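Beta-hexosaminidase Amuc_2018 from Akkermansia muciniphila hydrolyses terminal beta-linked N-acetylglucosamine and N-acetylgalactosamine from the non-reducing ends of glycans, and releases N-acetylglucosamine from chitobiose, as a zinc-containing glycoside hydrolase of family 20. Local coordinates of one contact, PDB 6JEB (chain A, 1.50 Å), residues D98-F103 and H125-D130, beside the matching contact of the related beta-N-acetylhexosaminidase from Streptomyces plicatus, PDB 1M01 (chain B, 2.10 Å), residues D165-F170 and H192-D197. Structure 2 is superposed on structure 1 by the backbone atoms of these residues (RMSD 0.47 Å); each is numbered along its deposited sequence.

Structure 1 (6JEB); sequences DPARHF and HLHLTD.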
loop_
_atom_site.group_PDB
_atom_site.type_symbol
_atom_site.label_atom_id
_atom_site.label_comp_id
_atom_site.label_asym_id
_atom_site.label_seq_id
_atom_site.Cartn_x
_atom_site.Cartn_y
_atom_site.Cartn_z
ATOM N N ASP A 98 7.231 -2.527 2.866
ATOM C CA ASP A 98 7.448 -3.666 3.757
ATOM C C ASP A 98 8.772 -3.495 4.495
ATOM O O ASP A 98 9.728 -4.252 4.282
ATOM C CB ASP A 98 7.420 -4.958 2.939
ATOM C CG ASP A 98 7.552 -6.217 3.784
ATOM O OD1 ASP A 98 7.525 -6.150 5.038
ATOM O OD2 ASP A 98 7.672 -7.293 3.160
ATOM N N PRO A 99 8.857 -2.510 5.394
ATOM C CA PRO A 99 10.089 -2.369 6.183
ATOM C C PRO A 99 10.291 -3.510 7.158
ATOM O O PRO A 99 11.420 -3.700 7.627
ATOM C CB PRO A 99 9.900 -1.030 6.906
ATOM C CG PRO A 99 8.388 -0.893 7.018
ATOM C CD PRO A 99 7.865 -1.466 5.718
ATOM N N ALA A 100 9.242 -4.287 7.471
ATOM C CA ALA A 100 9.430 -5.468 8.311
ATOM C C ALA A 100 10.447 -6.422 7.697
ATOM O O ALA A 100 11.313 -6.955 8.401
ATOM C CB ALA A 100 8.098 -6.189 8.519
ATOM N N ARG A 101 10.351 -6.662 6.385
ATOM C CA ARG A 101 11.276 -7.590 5.741
ATOM C C ARG A 101 12.643 -6.961 5.500
ATOM O O ARG A 101 13.673 -7.603 5.734
ATOM C CB ARG A 101 10.682 -8.109 4.430
ATOM C CG ARG A 101 9.826 -9.369 4.599
ATOM C CD ARG A 101 8.716 -9.196 5.650
ATOM N NE ARG A 101 7.894 -10.400 5.703
ATOM C CZ ARG A 101 6.897 -10.655 4.859
ATOM N NH1 ARG A 101 6.575 -9.772 3.915
ATOM N NH2 ARG A 101 6.220 -11.791 4.955
ATOM N N HIS A 102 12.680 -5.717 5.025
ATOM C CA HIS A 102 13.936 -4.982 4.910
ATOM C C HIS A 102 13.660 -3.541 5.286
ATOM O O HIS A 102 12.816 -2.887 4.664
ATOM C CB HIS A 102 14.539 -5.064 3.503
ATOM C CG HIS A 102 15.324 -6.314 3.261
ATOM N ND1 HIS A 102 14.804 -7.400 2.591
ATOM C CD2 HIS A 102 16.585 -6.660 3.618
ATOM C CE1 HIS A 102 15.712 -8.361 2.542
ATOM N NE2 HIS A 102 16.801 -7.941 3.162
ATOM N N PHE A 103 14.368 -3.065 6.307
ATOM C CA PHE A 103 14.154 -1.729 6.831
ATOM C C PHE A 103 14.387 -0.693 5.738
ATOM O O PHE A 103 15.322 -0.813 4.939
ATOM C CB PHE A 103 15.143 -1.505 7.975
ATOM C CG PHE A 103 14.964 -0.203 8.684
ATOM C CD1 PHE A 103 13.824 0.042 9.444
ATOM C CD2 PHE A 103 15.932 0.784 8.591
ATOM C CE1 PHE A 103 13.660 1.249 10.098
ATOM C CE2 PHE A 103 15.777 1.990 9.245
ATOM C CZ PHE A 103 14.641 2.220 10.002
ATOM N N HIS A 125 0.768 2.558 3.017
ATOM C CA HIS A 125 0.541 1.525 4.017
ATOM C C HIS A 125 1.903 0.970 4.427
ATOM O O HIS A 125 2.721 0.619 3.568
ATOM C CB HIS A 125 -0.386 0.497 3.347
ATOM C CG HIS A 125 -0.490 -0.846 4.004
ATOM N ND1 HIS A 125 -1.102 -1.903 3.362
ATOM C CD2 HIS A 125 -0.065 -1.324 5.199
ATOM C CE1 HIS A 125 -1.044 -2.976 4.131
ATOM N NE2 HIS A 125 -0.420 -2.653 5.250
ATOM N N LEU A 126 2.175 0.971 5.737
ATOM C CA LEU A 126 3.448 0.495 6.285
ATOM C C LEU A 126 3.255 -0.897 6.881
ATOM O O LEU A 126 2.600 -1.048 7.920
ATOM C CB LEU A 126 3.960 1.435 7.376
ATOM C CG LEU A 126 4.084 2.915 7.027
ATOM C CD1 LEU A 126 4.548 3.707 8.253
ATOM C CD2 LEU A 126 5.029 3.113 5.845
ATOM N N HIS A 127 3.861 -1.902 6.255
ATOM C CA HIS A 127 3.850 -3.256 6.808
ATOM C C HIS A 127 4.993 -3.301 7.817
ATOM O O HIS A 127 6.141 -3.602 7.483
ATOM C CB HIS A 127 4.017 -4.290 5.701
ATOM C CG HIS A 127 3.770 -5.693 6.151
ATOM N ND1 HIS A 127 2.501 -6.215 6.302
ATOM C CD2 HIS A 127 4.629 -6.686 6.486
ATOM C CE1 HIS A 127 2.590 -7.467 6.716
ATOM N NE2 HIS A 127 3.871 -7.777 6.835
ATOM N N LEU A 128 4.678 -2.945 9.064
ATOM C CA LEU A 128 5.699 -2.673 10.071
ATOM C C LEU A 128 6.199 -3.921 10.785
ATOM O O LEU A 128 7.258 -3.864 11.429
ATOM C CB LEU A 128 5.145 -1.702 11.119
ATOM C CG LEU A 128 4.927 -0.261 10.641
ATOM C CD1 LEU A 128 3.984 0.485 11.584
ATOM C CD2 LEU A 128 6.253 0.487 10.529
ATOM N N THR A 129 5.444 -5.023 10.735
ATOM C CA THR A 129 5.729 -6.197 11.548
ATOM C C THR A 129 5.554 -7.461 10.721
ATOM O O THR A 129 4.623 -7.567 9.919
ATOM C CB THR A 129 4.814 -6.267 12.793
ATOM O OG1 THR A 129 3.484 -6.618 12.402
ATOM C CG2 THR A 129 4.769 -4.931 13.532
ATOM N N ASP A 130 6.447 -8.426 10.924
ATOM C CA ASP A 130 6.295 -9.725 10.279
ATOM C C ASP A 130 7.208 -10.734 10.972
ATOM O O ASP A 130 7.636 -10.523 12.114
ATOM C CB ASP A 130 6.534 -9.623 8.762
ATOM C CG ASP A 130 5.715 -10.644 7.989
ATOM O OD1 ASP A 130 6.073 -11.843 8.033
ATOM O OD2 ASP A 130 4.691 -10.257 7.373
#
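Asp-98 and Ala-100 run beside His-127 and Thr-129, the CA atoms of Asp-98 and His-127 4.7 Å apart. The contact joins the loop after strand 92-97 to the end of its parallel neighbour, strand 123-127, in the TIM barrel, at the active site. Pro-99 packs through CG on Leu-128 CD2 (4.3 Å), and CG also touches His-127 O. The methyl of Ala-100 points into 125-130, with CB 3.8 Å from Asp-130 CB. His-127 holds CG anti to its backbone N (chi1 -170°), which sets the ring beside Asp-98; the two side chains point the same way, their planes steeply inclined. Asp-98 OD2 takes Arg-101 NH1 at 2.8 Å, in the guanidinium plane, while Asp-130 covers one guanidinium face and bridges to NH2 through OD1 (3.1 Å). With Gln-132 on NE, this fixes the rotation of the substrate-binding Arg-101. His-127 NE2 reaches the anti lone pair of Asp-130 OD2 (2.7 Å). Asp-130, of the charge relay system, also binds His-193 through OD1, so His-127 and Arg-101 probably help to position it.

What differs
Both enzymes keep the backbone path, and the side chains of Arg-101(A), His-127(A), Leu-128(A) and Asp-130(A) coincide with those of Arg-168(B), His-194(B), Leu-195(B) and Asp-197(B) within the error. The salt bridges of Arg-101(A) with Asp-98(A) and Asp-130(A), and the bond from His-127(A) NE2 to Asp-130(A) OD2, recur as Arg-168(B) with Asp-165(B) and Asp-197(B), and His-194(B) with Asp-197(B). At Pro-99(A) against Val-166(B) the CB atoms coincide, and CG of Pro-99(A) lies 0.8 Å apart from CG2 of Val-166(B), so the touch on Leu-128(A) or Leu-195(B) persists. CD of Pro-99(A) has no side-chain counterpart, and Asp-165(B) C stands 2.4 Å apart from its place after superposition; Val-166(B) carries the additional branch CG1. At Ala-100(A) against Ser-167(B) CB again stays put, keeping its contact with Asp-130(A) or Asp-197(B) CB, but OG of Ser-167(B) bonds His-194(B) O at 2.9 Å. Ala-100(A) has no polar atom for this side-chain tie, which may hold the loop more firmly. CG2 of Thr-129(A) has no counterpart in Ser-196(B), while OG1 and OG lie 0.5 Å apart. N-acetylglucosamine touches Arg-168(B), whereas acetamide is bound at this place, wholly or in part, in structure 1.

Structure 2 (1M01); sequences DVSRHF and HLHLSD. With NAG (2-acetamido-2-deoxy-beta-D-glucopyranose), chain C.
Asp-165 and Ser-167 run beside His-194 and Ser-196, the CA atoms of Asp-165 and His-194 4.8 Å apart. Val-166 packs through CG2 on Leu-195 CD2 (4.0 Å), and CG2 also touches His-194 O. Ser-167 points into 192-197, with CB 3.6 Å from Asp-197 CB; its OG, turned anti to the carbonyl carbon (chi1 -59°), bonds His-194 O at 2.9 Å from above the carbonyl plane. His-194 holds CG anti to its backbone N (chi1 -164°), which sets the ring beside Asp-165; the two side chains point the same way, their planes steeply inclined. Asp-165 OD2 takes Arg-168 NH1 at 3.0 Å, in the guanidinium plane, while Asp-197 covers one guanidinium face and bridges to NH2 through OD1 (3.1 Å). With Gln-199 on NE, this fixes the rotation of Arg-168, whose NH2 grips O3 of the product N-acetylglucosamine at 2.8 Å. His-194 NE2 reaches the anti lone pair of Asp-197 OD2 (2.7 Å). Asp-197 also binds His-256 through OD1, consistent with the charge relay of family 20 relatives.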
loop_
_atom_site.group_PDB
_atom_site.type_symbol
_atom_site.label_atom_id
_atom_site.label_comp_id
_atom_site.label_asym_id
_atom_site.label_seq_id
_atom_site.Cartn_x
_atom_site.Cartn_y
_atom_site.Cartn_z
ATOM N N ASP B 165 6.841 -2.529 2.548
ATOM C CA ASP B 165 7.189 -3.546 3.535
ATOM C C ASP B 165 8.528 -3.131 4.146
ATOM O O ASP B 165 9.556 -3.164 3.469
ATOM C CB ASP B 165 7.308 -4.907 2.830
ATOM C CG ASP B 165 7.901 -6.001 3.716
ATOM O OD1 ASP B 165 8.208 -5.751 4.903
ATOM O OD2 ASP B 165 8.065 -7.131 3.202
ATOM N N VAL B 166 8.525 -2.712 5.407
ATOM C CA VAL B 166 9.779 -2.331 6.051
ATOM C C VAL B 166 10.199 -3.391 7.067
ATOM O O VAL B 166 11.122 -3.184 7.863
ATOM C CB VAL B 166 9.685 -0.958 6.759
ATOM C CG1 VAL B 166 9.512 0.156 5.723
ATOM C CG2 VAL B 166 8.537 -0.957 7.765
ATOM N N SER B 167 9.525 -4.535 7.023
ATOM C CA SER B 167 9.831 -5.623 7.943
ATOM C C SER B 167 10.858 -6.606 7.386
ATOM O O SER B 167 11.753 -7.043 8.112
ATOM C CB SER B 167 8.551 -6.373 8.313
ATOM O OG SER B 167 7.618 -5.499 8.927
ATOM N N ARG B 168 10.736 -6.952 6.105
ATOM C CA ARG B 168 11.659 -7.900 5.491
ATOM C C ARG B 168 13.043 -7.277 5.416
ATOM O O ARG B 168 14.033 -7.911 5.779
ATOM C CB ARG B 168 11.127 -8.335 4.125
ATOM C CG ARG B 168 10.134 -9.496 4.241
ATOM C CD ARG B 168 9.180 -9.342 5.436
ATOM N NE ARG B 168 8.291 -10.496 5.552
ATOM C CZ ARG B 168 7.203 -10.674 4.812
ATOM N NH1 ARG B 168 6.857 -9.758 3.912
ATOM N NH2 ARG B 168 6.487 -11.786 4.935
ATOM N N HIS B 169 13.104 -6.040 4.934
ATOM C CA HIS B 169 14.345 -5.271 4.935
ATOM C C HIS B 169 13.889 -3.924 5.464
ATOM O O HIS B 169 12.903 -3.361 4.986
ATOM C CB HIS B 169 14.968 -5.117 3.545
ATOM C CG HIS B 169 15.753 -6.312 3.105
ATOM N ND1 HIS B 169 15.241 -7.267 2.256
ATOM C CD2 HIS B 169 17.005 -6.722 3.421
ATOM C CE1 HIS B 169 16.143 -8.214 2.064
ATOM N NE2 HIS B 169 17.223 -7.907 2.761
ATOM N N PHE B 170 14.581 -3.430 6.480
ATOM C CA PHE B 170 14.218 -2.160 7.079
ATOM C C PHE B 170 14.680 -0.981 6.239
ATOM O O PHE B 170 15.766 -1.000 5.664
ATOM C CB PHE B 170 14.832 -2.045 8.477
ATOM C CG PHE B 170 14.534 -0.744 9.165
ATOM C CD1 PHE B 170 13.242 -0.455 9.606
ATOM C CD2 PHE B 170 15.546 0.196 9.378
ATOM C CE1 PHE B 170 12.957 0.750 10.252
ATOM C CE2 PHE B 170 15.275 1.408 10.022
ATOM C CZ PHE B 170 13.977 1.685 10.462
ATOM N N HIS B 192 0.262 2.570 3.156
ATOM C CA HIS B 192 0.131 1.409 4.027
ATOM C C HIS B 192 1.544 0.959 4.398
ATOM O O HIS B 192 2.347 0.658 3.520
ATOM C CB HIS B 192 -0.623 0.308 3.261
ATOM C CG HIS B 192 -0.677 -1.018 3.958
ATOM N ND1 HIS B 192 -1.107 -2.166 3.325
ATOM C CD2 HIS B 192 -0.340 -1.389 5.217
ATOM C CE1 HIS B 192 -1.027 -3.187 4.161
ATOM N NE2 HIS B 192 -0.564 -2.742 5.317
ATOM N N LEU B 193 1.855 0.943 5.693
ATOM C CA LEU B 193 3.179 0.524 6.151
ATOM C C LEU B 193 3.106 -0.821 6.866
ATOM O O LEU B 193 2.413 -0.957 7.877
ATOM C CB LEU B 193 3.783 1.570 7.098
ATOM C CG LEU B 193 4.132 2.949 6.525
ATOM C CD1 LEU B 193 4.684 3.841 7.632
ATOM C CD2 LEU B 193 5.160 2.791 5.395
ATOM N N HIS B 194 3.811 -1.813 6.329
ATOM C CA HIS B 194 3.842 -3.153 6.923
ATOM C C HIS B 194 4.953 -3.099 7.970
ATOM O O HIS B 194 6.111 -3.419 7.681
ATOM C CB HIS B 194 4.168 -4.189 5.845
ATOM C CG HIS B 194 3.868 -5.600 6.244
ATOM N ND1 HIS B 194 2.590 -6.120 6.246
ATOM C CD2 HIS B 194 4.683 -6.608 6.634
ATOM C CE1 HIS B 194 2.634 -7.388 6.616
ATOM N NE2 HIS B 194 3.893 -7.709 6.856
ATOM N N LEU B 195 4.574 -2.692 9.182
ATOM C CA LEU B 195 5.491 -2.506 10.305
ATOM C C LEU B 195 5.996 -3.726 11.057
ATOM O O LEU B 195 6.915 -3.610 11.868
ATOM C CB LEU B 195 4.862 -1.539 11.314
ATOM C CG LEU B 195 4.566 -0.137 10.775
ATOM C CD1 LEU B 195 3.786 0.667 11.814
ATOM C CD2 LEU B 195 5.889 0.551 10.425
ATOM N N SER B 196 5.402 -4.889 10.823
ATOM C CA SER B 196 5.866 -6.073 11.523
ATOM C C SER B 196 5.604 -7.346 10.743
ATOM O O SER B 196 4.622 -7.454 10.002
ATOM C CB SER B 196 5.199 -6.185 12.894
ATOM O OG SER B 196 3.822 -6.492 12.762
ATOM N N ASP B 197 6.494 -8.313 10.928
ATOM C CA ASP B 197 6.364 -9.597 10.266
ATOM C C ASP B 197 7.302 -10.575 10.963
ATOM O O ASP B 197 7.709 -10.348 12.107
ATOM C CB ASP B 197 6.702 -9.470 8.773
ATOM C CG ASP B 197 5.977 -10.502 7.926
ATOM O OD1 ASP B 197 6.313 -11.705 8.021
ATOM O OD2 ASP B 197 5.056 -10.116 7.176
HETATM C C1 NAG C . 2.438 -12.807 0.265
HETATM C C2 NAG C . 2.614 -12.521 1.775
HETATM C C3 NAG C . 3.694 -11.464 2.099
HETATM C C4 NAG C . 4.930 -11.648 1.219
HETATM C C5 NAG C . 4.451 -11.615 -0.221
HETATM C C6 NAG C . 5.562 -11.602 -1.250
HETATM C C7 NAG C . 0.547 -11.299 1.566
HETATM C C8 NAG C . -0.765 -10.831 2.176
HETATM N N2 NAG C . 1.332 -12.087 2.303
HETATM O O1 NAG C . 1.859 -14.044 0.103
HETATM O O3 NAG C . 4.062 -11.546 3.472
HETATM O O4 NAG C . 5.870 -10.610 1.454
HETATM O O5 NAG C . 3.667 -12.790 -0.467
HETATM O O6 NAG C . 5.025 -11.562 -2.566
HETATM O O7 NAG C . 0.847 -10.939 0.425
#